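Acyl-CoA dehydrogenase (Slackia heliotrinireducens, PDB 4RM7) belongs to the acyl-CoA dehydrogenase family, whose subunits have two mainly helical domains with a beta domain between them, and is a tetramer here. Local coordinates at residues A[255-260]-A[293-298]. Numbering follows the deposited sequence.
Sequences GEAQAA and VKLTNM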
loop_
_atom_site.group_PDB
_atom_site.type_symbol
_atom_site.label_atom_id
_atom_site.label_comp_id
_atom_site.label_asym_id
_atom_site.label_seq_id
_atom_site.Cartn_x
_atom_site.Cartn_y
_atom_site.Cartn_z
ATOM N N GLY A 255 -8.765 18.121 -9.831
ATOM C CA GLY A 255 -9.782 18.294 -10.836
ATOM C C GLY A 255 -9.807 17.131 -11.800
ATOM O O GLY A 255 -10.871 16.576 -12.072
ATOM N N GLU A 256 -8.649 16.758 -12.334
ATOM C CA GLU A 256 -8.622 15.688 -13.318
ATOM C C GLU A 256 -9.053 14.374 -12.662
ATOM O O GLU A 256 -9.828 13.610 -13.241
ATOM C CB GLU A 256 -7.240 15.548 -13.942
ATOM C CG GLU A 256 -6.807 16.744 -14.747
ATOM C CD GLU A 256 -5.673 16.405 -15.702
ATOM O OE1 GLU A 256 -4.551 16.932 -15.529
ATOM O OE2 GLU A 256 -5.906 15.615 -16.637
ATOM N N ALA A 257 -8.538 14.121 -11.458
ATOM C CA ALA A 257 -8.901 12.936 -10.699
ATOM C C ALA A 257 -10.414 12.887 -10.499
ATOM O O ALA A 257 -11.054 11.841 -10.619
ATOM C CB ALA A 257 -8.167 12.920 -9.331
ATOM N N GLN A 258 -10.987 14.043 -10.216
ATOM C CA GLN A 258 -12.416 14.119 -9.996
ATOM C C GLN A 258 -13.182 13.730 -11.273
ATOM O O GLN A 258 -14.264 13.137 -11.197
ATOM C CB GLN A 258 -12.793 15.526 -9.526
ATOM C CG GLN A 258 -14.262 15.706 -9.263
ATOM C CD GLN A 258 -14.739 14.837 -8.124
ATOM O OE1 GLN A 258 -14.376 15.068 -6.982
ATOM N NE2 GLN A 258 -15.562 13.832 -8.429
ATOM N N ALA A 259 -12.613 14.058 -12.440
ATOM C CA ALA A 259 -13.247 13.762 -13.726
ATOM C C ALA A 259 -13.245 12.257 -13.983
ATOM O O ALA A 259 -14.233 11.695 -14.463
ATOM C CB ALA A 259 -12.540 14.491 -14.850
ATOM N N ALA A 260 -12.131 11.619 -13.641
ATOM C CA ALA A 260 -12.002 10.175 -13.718
ATOM C C ALA A 260 -13.011 9.461 -12.814
ATOM O O ALA A 260 -13.571 8.427 -13.179
ATOM C CB ALA A 260 -10.592 9.757 -13.348
ATOM N N VAL A 293 -12.546 8.705 -0.654
ATOM C CA VAL A 293 -11.725 9.085 0.494
ATOM C C VAL A 293 -10.502 9.873 0.024
ATOM O O VAL A 293 -10.154 10.917 0.590
ATOM C CB VAL A 293 -11.232 7.883 1.294
ATOM C CG1 VAL A 293 -10.102 8.311 2.208
ATOM C CG2 VAL A 293 -12.352 7.258 2.097
ATOM N N LYS A 294 -9.851 9.373 -1.018
ATOM C CA LYS A 294 -8.683 10.065 -1.534
ATOM C C LYS A 294 -9.054 11.449 -2.070
ATOM O O LYS A 294 -8.335 12.414 -1.811
ATOM C CB LYS A 294 -7.988 9.222 -2.604
ATOM C CG LYS A 294 -7.313 8.006 -1.985
ATOM C CD LYS A 294 -6.667 7.138 -3.013
ATOM C CE LYS A 294 -6.196 5.849 -2.383
ATOM N NZ LYS A 294 -5.609 4.928 -3.400
ATOM N N LEU A 295 -10.180 11.558 -2.779
ATOM C CA LEU A 295 -10.603 12.855 -3.309
ATOM C C LEU A 295 -10.887 13.820 -2.163
ATOM O O LEU A 295 -10.530 15.001 -2.230
ATOM C CB LEU A 295 -11.847 12.730 -4.175
ATOM C CG LEU A 295 -11.741 12.081 -5.538
ATOM C CD1 LEU A 295 -13.137 11.881 -6.119
ATOM C CD2 LEU A 295 -10.884 12.987 -6.417
ATOM N N THR A 296 -11.537 13.309 -1.117
ATOM C CA THR A 296 -11.839 14.117 0.067
ATOM C C THR A 296 -10.550 14.669 0.672
ATOM O O THR A 296 -10.450 15.855 0.959
ATOM C CB THR A 296 -12.606 13.307 1.135
ATOM O OG1 THR A 296 -13.722 12.648 0.524
ATOM C CG2 THR A 296 -13.132 14.228 2.243
ATOM N N ASN A 297 -9.564 13.801 0.849
ATOM C CA ASN A 297 -8.282 14.194 1.420
ATOM C C ASN A 297 -7.538 15.218 0.537
ATOM O O ASN A 297 -7.089 16.249 1.018
ATOM C CB ASN A 297 -7.412 12.943 1.672
ATOM C CG ASN A 297 -7.894 12.112 2.869
ATOM O OD1 ASN A 297 -8.645 12.597 3.716
ATOM N ND2 ASN A 297 -7.436 10.865 2.952
HETATM N N MSE A 298 -7.424 14.929 -0.754
HETATM C CA MSE A 298 -6.828 15.854 -1.707
HETATM C C MSE A 298 -7.414 17.251 -1.612
HETATM O O MSE A 298 -6.673 18.235 -1.559
HETATM C CB MSE A 298 -7.015 15.356 -3.131
HETATM C CG MSE A 298 -6.231 14.110 -3.477
HETATM SE SE MSE A 298 -6.563 13.677 -5.354
HETATM C CE MSE A 298 -7.283 11.893 -5.105
#
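The side-chain amide of Gln258 turns one face obliquely to Leu295: CD1 stands above the amide plane, displaced past the oxygen and nitrogen, 3.5 Å from OE1 and 3.9 Å from NE2. The polar ends of the amide are satisfied by other residues. OE1 accepts a hydrogen bond from NH2 of Arg299, one residue beyond 293-298, while NE2 is bonded to the hydroxyl of Tyr384 of the second subunit; two partners thus limit rotation of the group, and Arg82 of helix 70-84 also touches this side chain. Gln258 leaves its helix with CG anti to the backbone N (chi1 -180°), then bends at chi2 (64°), which brings the amide round to Leu295, whose side chain it meets at about a right angle. The other leucine methyl, CD2, reaches the opposing helix itself, lying 4.0 Å from Ala257 CB and 3.9 Å from the backbone N of Gln258. Helices 234-270 and 282-311 are successive antiparallel members of the helical bundle in the C-terminal domain of this family; locally their axes run at 159° and approach to 10.6 Å. The selenium of Met298, a selenomethionine, approaches Ala257 CB at 4.4 Å, one turn along from Leu295. Helix 316-341 closes over this pair, Ala330 against Ala257, and Ala329 and Val333 against Met298.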